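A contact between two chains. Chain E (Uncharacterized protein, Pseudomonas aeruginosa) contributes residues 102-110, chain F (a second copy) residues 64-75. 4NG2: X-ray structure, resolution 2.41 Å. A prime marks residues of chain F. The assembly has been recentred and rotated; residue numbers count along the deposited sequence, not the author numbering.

Chain E (102-110) LQQRLVAAR
Chain F, residues 64-75: NWLADQIEGQLW

Chain E brings the end of a helix to this contact, and chain F brings a bent segment that receives it. Residues 102-107 are helical. The helix kinks at Gln103 and Leu106, where the regular bond from N to the residue four back is missing. Leu106 N bonds instead to Gln103 O, three back, at 2.7 Å, and Val107 N bonds to the same Gln103 O at 3.1 Å. Loop or turn follows. In chain F a helix runs through Trp65′ and Leu66′, a loop covers Asp68′ to Gln73′, and a new helix starts at Leu74′, with Gln73′ at its N-cap position. Gly72′ is extended, at phi/psi -136/165°.

The register has three points. Gln103 CA lies 6.3 Å from Leu74′ CA, Val107 CA lies 7.9 Å from Ile70′ CA, and Leu106 CA lies 8.4 Å from Leu66′ CA. Gln103 pairs with Leu74′ and Val107 with Ile70′, so along this part chain F runs against chain E. Together the stretches bury 456 Å².

Gln103 is the main bump. Its CB points toward chain F, and its chain is extended (chi1 t, chi2 t, chi3 -75°). The amide enters a hollow lined by Trp65′, Ile70′, Gln73′ and Leu74′. Gln103 OE1 accepts a hydrogen bond from Leu74′ N at 2.8 Å, which occupies a backbone donor in the first turn of the new helix. Gln103 NE2 gives a weak hydrogen bond to Gln73′ OE1 at 3.3 Å. Gln103 NE2 and Gln73′ NE2 are also only 2.8 Å apart; both are donors, so this is not a bond. Gln73′ reaches the site with chi1 and chi2 both m.

The walls of the hollow are largely apolar. Ile70′ (t, t) places CD1 3.9 Å from Gln103 CD. Leu74′ (t, p) brings its CB to 3.3 Å from Gln103 OE1. Trp65′ (chi1 t, chi2 89°) places CZ2 3.3 Å from Gln103 OE1, and the approach to the ring is oblique. The indole is anchored within its own chain: Trp65′ NE1 donates to Gly72′ O at 3.2 Å, tying the first helix to the loop.

Leu106 (m, t) is the second bump. It fills the hollow between Trp65′ and Leu66′. Leu106 CD1 lies 3.9 Å from Trp65′ CZ3, also oblique to the ring, and both Leu106 CD1 and CD2 approach Leu66′ CD2, at 4.1 and 4.0 Å. The CB of Leu66′ points sideways, but its m, t rotamer carries the end of the chain nearer.

Val107 (chi1 -142°, between wells) points its CB toward chain F and packs against Gln69′ and Ile70′. Its CG1 sits 4.3 Å from Ile70′ CG2 and 3.8 Å from Gln69′ NE2. Gln69′ (t, p) is poorly ordered, so its position is less certain. Arg110 adds little, with its CB pointing away.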

ATOM      1  N   LEU E 102      -8.255  14.544   0.037  1.00 43.92           N
ATOM      2  CA  LEU E 102      -7.195  15.494  -0.337  1.00 43.84           C
ATOM      3  C   LEU E 102      -6.595  15.173  -1.717  1.00 51.59           C
ATOM      4  O   LEU E 102      -5.713  15.897  -2.213  1.00 51.71           O
ATOM      5  CB  LEU E 102      -6.062  15.525   0.689  1.00 42.97           C
ATOM      6  CG  LEU E 102      -6.287  15.829   2.166  1.00 48.54           C
ATOM      7  CD1 LEU E 102      -4.942  16.119   2.797  1.00 32.08           C
ATOM      8  CD2 LEU E 102      -7.213  17.007   2.356  1.00 45.49           C
ATOM      9  N   GLN E 103      -7.039  14.071  -2.316  1.00 46.00           N
ATOM     10  CA  GLN E 103      -6.582  13.690  -3.644  1.00 48.87           C
ATOM     11  C   GLN E 103      -7.592  14.237  -4.644  1.00 51.32           C
ATOM     12  O   GLN E 103      -7.242  14.996  -5.553  1.00 50.31           O
ATOM     13  CB  GLN E 103      -6.500  12.174  -3.755  1.00 46.76           C
ATOM     14  CG  GLN E 103      -6.589  11.625  -5.173  1.00 42.69           C
ATOM     15  CD  GLN E 103      -6.143  10.182  -5.242  1.00 44.93           C
ATOM     16  OE1 GLN E 103      -4.942   9.891  -5.183  1.00 43.83           O
ATOM     17  NE2 GLN E 103      -7.103   9.263  -5.344  1.00 43.42           N
ATOM     18  N   GLN E 104      -8.852  13.851  -4.444  1.00 44.98           N
ATOM     19  CA  GLN E 104      -9.961  14.410  -5.194  1.00 45.88           C
ATOM     20  C   GLN E 104      -9.773  15.903  -5.461  1.00 58.36           C
ATOM     21  O   GLN E 104     -10.090  16.365  -6.550  1.00 63.97           O
ATOM     22  CB  GLN E 104     -11.282  14.171  -4.463  1.00 43.74           C
ATOM     23  CG  GLN E 104     -11.954  12.836  -4.770  1.00 39.73           C
ATOM     24  CD  GLN E 104     -13.050  12.510  -3.763  1.00 43.11           C
ATOM     25  OE1 GLN E 104     -13.125  13.118  -2.687  1.00 51.19           O
ATOM     26  NE2 GLN E 104     -13.904  11.547  -4.099  1.00 44.96           N
ATOM     27  N   ARG E 105      -9.263  16.668  -4.494  1.00 56.53           N
ATOM     28  CA  ARG E 105      -9.075  18.096  -4.749  1.00 56.43           C
ATOM     29  C   ARG E 105      -7.661  18.520  -5.131  1.00 57.32           C
ATOM     30  O   ARG E 105      -7.408  19.697  -5.371  1.00 54.52           O
ATOM     31  CB  ARG E 105      -9.602  18.982  -3.617  1.00 61.32           C
ATOM     32  CG  ARG E 105     -10.117  20.326  -4.166  1.00 58.61           C
ATOM     33  CD  ARG E 105     -10.052  21.472  -3.177  1.00 50.60           C
ATOM     34  NE  ARG E 105     -11.353  21.892  -2.639  1.00 45.34           N
ATOM     35  CZ  ARG E 105     -12.530  21.319  -2.904  1.00 53.31           C
ATOM     36  NH1 ARG E 105     -12.641  20.276  -3.739  1.00 51.00           N
ATOM     37  NH2 ARG E 105     -13.622  21.804  -2.325  1.00 54.45           N
ATOM     38  N   LEU E 106      -6.729  17.582  -5.206  1.00 58.89           N
ATOM     39  CA  LEU E 106      -5.411  17.934  -5.729  1.00 55.43           C
ATOM     40  C   LEU E 106      -5.374  17.766  -7.254  1.00 61.19           C
ATOM     41  O   LEU E 106      -4.600  18.443  -7.925  1.00 60.36           O
ATOM     42  CB  LEU E 106      -4.293  17.135  -5.050  1.00 51.55           C
ATOM     43  CG  LEU E 106      -3.749  17.656  -3.716  1.00 50.03           C
ATOM     44  CD1 LEU E 106      -3.041  16.543  -2.962  1.00 42.69           C
ATOM     45  CD2 LEU E 106      -2.825  18.824  -3.931  1.00 49.83           C
ATOM     46  N   VAL E 107      -6.213  16.875  -7.790  1.00 53.47           N
ATOM     47  CA  VAL E 107      -6.308  16.676  -9.240  1.00 61.34           C
ATOM     48  C   VAL E 107      -7.382  17.570  -9.864  1.00 66.18           C
ATOM     49  O   VAL E 107      -7.278  17.941 -11.033  1.00 71.71           O
ATOM     50  CB  VAL E 107      -6.595  15.201  -9.649  1.00 60.66           C
ATOM     51  CG1 VAL E 107      -5.816  14.836 -10.929  1.00 65.53           C
ATOM     52  CG2 VAL E 107      -6.259  14.256  -8.528  1.00 50.96           C
ATOM     53  N   ALA E 108      -8.416  17.901  -9.094  1.00 55.31           N
ATOM     54  CA  ALA E 108      -9.386  18.914  -9.515  1.00 54.02           C
ATOM     55  C   ALA E 108      -8.768  20.285  -9.335  1.00 55.93           C
ATOM     56  O   ALA E 108      -9.429  21.222  -8.881  1.00 71.61           O
ATOM     57  CB  ALA E 108     -10.680  18.813  -8.715  1.00 51.20           C
ATOM     58  N   ALA E 109      -7.488  20.387  -9.680  1.00 64.96           N
ATOM     59  CA  ALA E 109      -6.743  21.629  -9.558  1.00 66.81           C
ATOM     60  C   ALA E 109      -5.485  21.562 -10.415  1.00 73.46           C
ATOM     61  O   ALA E 109      -4.461  22.164 -10.081  1.00 72.97           O
ATOM     62  CB  ALA E 109      -6.392  21.900  -8.108  1.00 60.86           C
ATOM     63  N   ARG E 110      -5.572  20.820 -11.521  1.00 79.18           N
ATOM     64  CA  ARG E 110      -4.497  20.766 -12.503  1.00 80.98           C
ATOM     65  C   ARG E 110      -3.236  20.178 -11.877  1.00 72.52           C
ATOM     66  O   ARG E 110      -3.233  19.030 -11.430  1.00 75.96           O
ATOM     67  CB  ARG E 110      -4.224  22.169 -13.063  1.00 80.25           C
ATOM     68  CG  ARG E 110      -4.299  22.291 -14.587  1.00 89.49           C
ATOM     69  CD  ARG E 110      -5.508  21.567 -15.192  1.00 86.31           C
ATOM     70  NE  ARG E 110      -6.790  22.046 -14.680  1.00 92.98           N
ATOM     71  CZ  ARG E 110      -7.705  21.263 -14.115  1.00 94.13           C
ATOM     72  NH1 ARG E 110      -7.474  19.962 -13.989  1.00 86.37           N
ATOM     73  NH2 ARG E 110      -8.847  21.777 -13.679  1.00 94.67           N
TER
ATOM     74  N   ASN F  64       7.026  13.001  -4.903  1.00 54.06           N
ATOM     75  CA  ASN F  64       7.037  11.951  -5.929  1.00 52.67           C
ATOM     76  C   ASN F  64       5.626  11.605  -6.369  1.00 53.10           C
ATOM     77  O   ASN F  64       5.414  11.172  -7.495  1.00 58.81           O
ATOM     78  CB  ASN F  64       7.764  10.684  -5.473  1.00 52.20           C
ATOM     79  CG  ASN F  64       9.264  10.852  -5.456  1.00 56.96           C
ATOM     80  OD1 ASN F  64       9.792  11.846  -5.945  1.00 53.29           O
ATOM     81  ND2 ASN F  64       9.962   9.876  -4.896  1.00 49.70           N
ATOM     82  N   TRP F  65       4.654  11.798  -5.485  1.00 41.44           N
ATOM     83  CA  TRP F  65       3.265  11.588  -5.885  1.00 43.04           C
ATOM     84  C   TRP F  65       2.707  12.793  -6.615  1.00 44.69           C
ATOM     85  O   TRP F  65       1.971  12.644  -7.582  1.00 45.00           O
ATOM     86  CB  TRP F  65       2.362  11.287  -4.699  1.00 42.32           C
ATOM     87  CG  TRP F  65       0.977  10.994  -5.154  1.00 36.77           C
ATOM     88  CD1 TRP F  65       0.475   9.781  -5.493  1.00 37.86           C
ATOM     89  CD2 TRP F  65      -0.085  11.937  -5.340  1.00 35.42           C
ATOM     90  NE1 TRP F  65      -0.846   9.901  -5.877  1.00 34.31           N
ATOM     91  CE2 TRP F  65      -1.210  11.217  -5.795  1.00 31.70           C
ATOM     92  CE3 TRP F  65      -0.197  13.322  -5.155  1.00 41.86           C
ATOM     93  CZ2 TRP F  65      -2.430  11.829  -6.068  1.00 38.86           C
ATOM     94  CZ3 TRP F  65      -1.406  13.929  -5.431  1.00 34.39           C
ATOM     95  CH2 TRP F  65      -2.506  13.185  -5.886  1.00 37.30           C
ATOM     96  N   LEU F  66       3.017  13.991  -6.131  1.00 44.02           N
ATOM     97  CA  LEU F  66       2.500  15.188  -6.778  1.00 46.81           C
ATOM     98  C   LEU F  66       3.067  15.248  -8.189  1.00 53.30           C
ATOM     99  O   LEU F  66       2.309  15.331  -9.161  1.00 50.00           O
ATOM    100  CB  LEU F  66       2.820  16.457  -5.984  1.00 44.53           C
ATOM    101  CG  LEU F  66       2.087  16.696  -4.655  1.00 44.08           C
ATOM    102  CD1 LEU F  66       2.670  17.899  -3.928  1.00 45.88           C
ATOM    103  CD2 LEU F  66       0.565  16.859  -4.823  1.00 42.28           C
ATOM    104  N   ALA F  67       4.397  15.157  -8.285  1.00 61.03           N
ATOM    105  CA  ALA F  67       5.116  15.061  -9.568  1.00 60.43           C
ATOM    106  C   ALA F  67       4.518  14.024 -10.525  1.00 66.99           C
ATOM    107  O   ALA F  67       3.687  14.360 -11.365  1.00 67.25           O
ATOM    108  CB  ALA F  67       6.615  14.790  -9.344  1.00 53.32           C
ATOM    109  N   ASP F  68       4.951  12.772 -10.415  1.00108.85           N
ATOM    110  CA  ASP F  68       4.345  11.712 -11.211  1.00112.12           C
ATOM    111  C   ASP F  68       2.828  11.783 -11.016  1.00114.88           C
ATOM    112  O   ASP F  68       2.319  11.449  -9.950  1.00108.98           O
ATOM    113  CB  ASP F  68       4.918  10.343 -10.816  1.00111.58           C
ATOM    114  CG  ASP F  68       3.862   9.388 -10.276  1.00119.21           C
ATOM    115  OD1 ASP F  68       3.084   8.844 -11.086  1.00123.47           O
ATOM    116  OD2 ASP F  68       3.807   9.177  -9.043  1.00107.04           O
ATOM    117  N   GLN F  69       2.112  12.254 -12.035  1.00108.73           N
ATOM    118  CA  GLN F  69       0.672  12.500 -11.903  1.00113.11           C
ATOM    119  C   GLN F  69      -0.098  11.207 -11.639  1.00109.07           C
ATOM    120  O   GLN F  69       0.274  10.140 -12.133  1.00104.83           O
ATOM    121  CB  GLN F  69       0.113  13.211 -13.141  1.00113.47           C
ATOM    122  CG  GLN F  69      -1.275  13.814 -12.944  1.00114.30           C
ATOM    123  CD  GLN F  69      -1.231  15.155 -12.232  1.00119.67           C
ATOM    124  OE1 GLN F  69      -0.499  16.058 -12.635  1.00115.91           O
ATOM    125  NE2 GLN F  69      -2.014  15.288 -11.165  1.00113.93           N
ATOM    126  N   ILE F  70      -1.177  11.325 -10.867  1.00100.95           N
ATOM    127  CA  ILE F  70      -1.968  10.177 -10.410  1.00 98.51           C
ATOM    128  C   ILE F  70      -1.857   8.929 -11.307  1.00 99.83           C
ATOM    129  O   ILE F  70      -2.460   8.853 -12.380  1.00 93.46           O
ATOM    130  CB  ILE F  70      -3.462  10.574 -10.152  1.00 95.95           C
ATOM    131  CG1 ILE F  70      -4.199   9.489  -9.357  1.00 81.64           C
ATOM    132  CG2 ILE F  70      -4.181  10.914 -11.459  1.00 95.05           C
ATOM    133  CD1 ILE F  70      -5.658   9.813  -9.100  1.00 76.30           C
ATOM    134  N   GLU F  71      -1.053   7.969 -10.855  1.00110.18           N
ATOM    135  CA  GLU F  71      -0.957   6.647 -11.474  1.00107.26           C
ATOM    136  C   GLU F  71      -1.287   5.599 -10.415  1.00103.20           C
ATOM    137  O   GLU F  71      -1.638   4.460 -10.728  1.00103.45           O
ATOM    138  CB  GLU F  71       0.442   6.411 -12.048  1.00110.07           C
ATOM    139  CG  GLU F  71       0.745   7.232 -13.292  1.00118.09           C
ATOM    140  CD  GLU F  71       2.228   7.292 -13.607  1.00128.27           C
ATOM    141  OE1 GLU F  71       2.771   8.417 -13.688  1.00131.77           O
ATOM    142  OE2 GLU F  71       2.847   6.221 -13.776  1.00119.60           O
ATOM    143  N   GLY F  72      -1.159   6.009  -9.157  1.00 65.05           N
ATOM    144  CA  GLY F  72      -1.595   5.219  -8.022  1.00 54.14           C
ATOM    145  C   GLY F  72      -2.311   6.130  -7.046  1.00 47.73           C
ATOM    146  O   GLY F  72      -2.199   7.349  -7.160  1.00 43.52           O
ATOM    147  N   GLN F  73      -3.051   5.549  -6.102  1.00 44.13           N
ATOM    148  CA  GLN F  73      -3.758   6.326  -5.073  1.00 42.62           C
ATOM    149  C   GLN F  73      -2.791   7.057  -4.136  1.00 37.71           C
ATOM    150  O   GLN F  73      -1.698   6.558  -3.839  1.00 34.43           O
ATOM    151  CB  GLN F  73      -4.672   5.423  -4.237  1.00 41.04           C
ATOM    152  CG  GLN F  73      -5.897   4.890  -4.956  1.00 40.27           C
ATOM    153  CD  GLN F  73      -6.788   6.007  -5.470  1.00 50.57           C
ATOM    154  OE1 GLN F  73      -6.786   6.312  -6.672  1.00 47.78           O
ATOM    155  NE2 GLN F  73      -7.558   6.627  -4.565  1.00 43.06           N
ATOM    156  N   LEU F  74      -3.203   8.236  -3.666  1.00 31.93           N
ATOM    157  CA  LEU F  74      -2.400   9.008  -2.724  1.00 31.39           C
ATOM    158  C   LEU F  74      -2.384   8.306  -1.371  1.00 31.23           C
ATOM    159  O   LEU F  74      -1.397   8.351  -0.621  1.00 33.59           O
ATOM    160  CB  LEU F  74      -2.966  10.407  -2.566  1.00 30.01           C
ATOM    161  CG  LEU F  74      -2.188  11.263  -1.581  1.00 36.97           C
ATOM    162  CD1 LEU F  74      -0.951  11.760  -2.263  1.00 37.30           C
ATOM    163  CD2 LEU F  74      -3.035  12.419  -1.121  1.00 38.18           C
ATOM    164  N   TRP F  75      -3.485   7.650  -1.053  1.00 31.04           N
ATOM    165  CA  TRP F  75      -3.551   6.942   0.211  1.00 36.08           C
ATOM    166  C   TRP F  75      -2.468   5.870   0.224  1.00 37.11           C
ATOM    167  O   TRP F  75      -1.735   5.713   1.211  1.00 33.48           O
ATOM    168  CB  TRP F  75      -4.965   6.400   0.484  1.00 31.99           C
ATOM    169  CG  TRP F  75      -5.327   5.097  -0.150  1.00 33.68           C
ATOM    170  CD1 TRP F  75      -6.178   4.905  -1.196  1.00 33.74           C
ATOM    171  CD2 TRP F  75      -4.892   3.800   0.258  1.00 33.58           C
ATOM    172  NE1 TRP F  75      -6.300   3.568  -1.469  1.00 38.09           N
ATOM    173  CE2 TRP F  75      -5.514   2.866  -0.592  1.00 38.00           C
ATOM    174  CE3 TRP F  75      -4.041   3.333   1.263  1.00 34.15           C
ATOM    175  CZ2 TRP F  75      -5.294   1.489  -0.480  1.00 37.04           C
ATOM    176  CZ3 TRP F  75      -3.833   1.973   1.382  1.00 37.44           C
ATOM    177  CH2 TRP F  75      -4.451   1.065   0.510  1.00 37.10           C
TER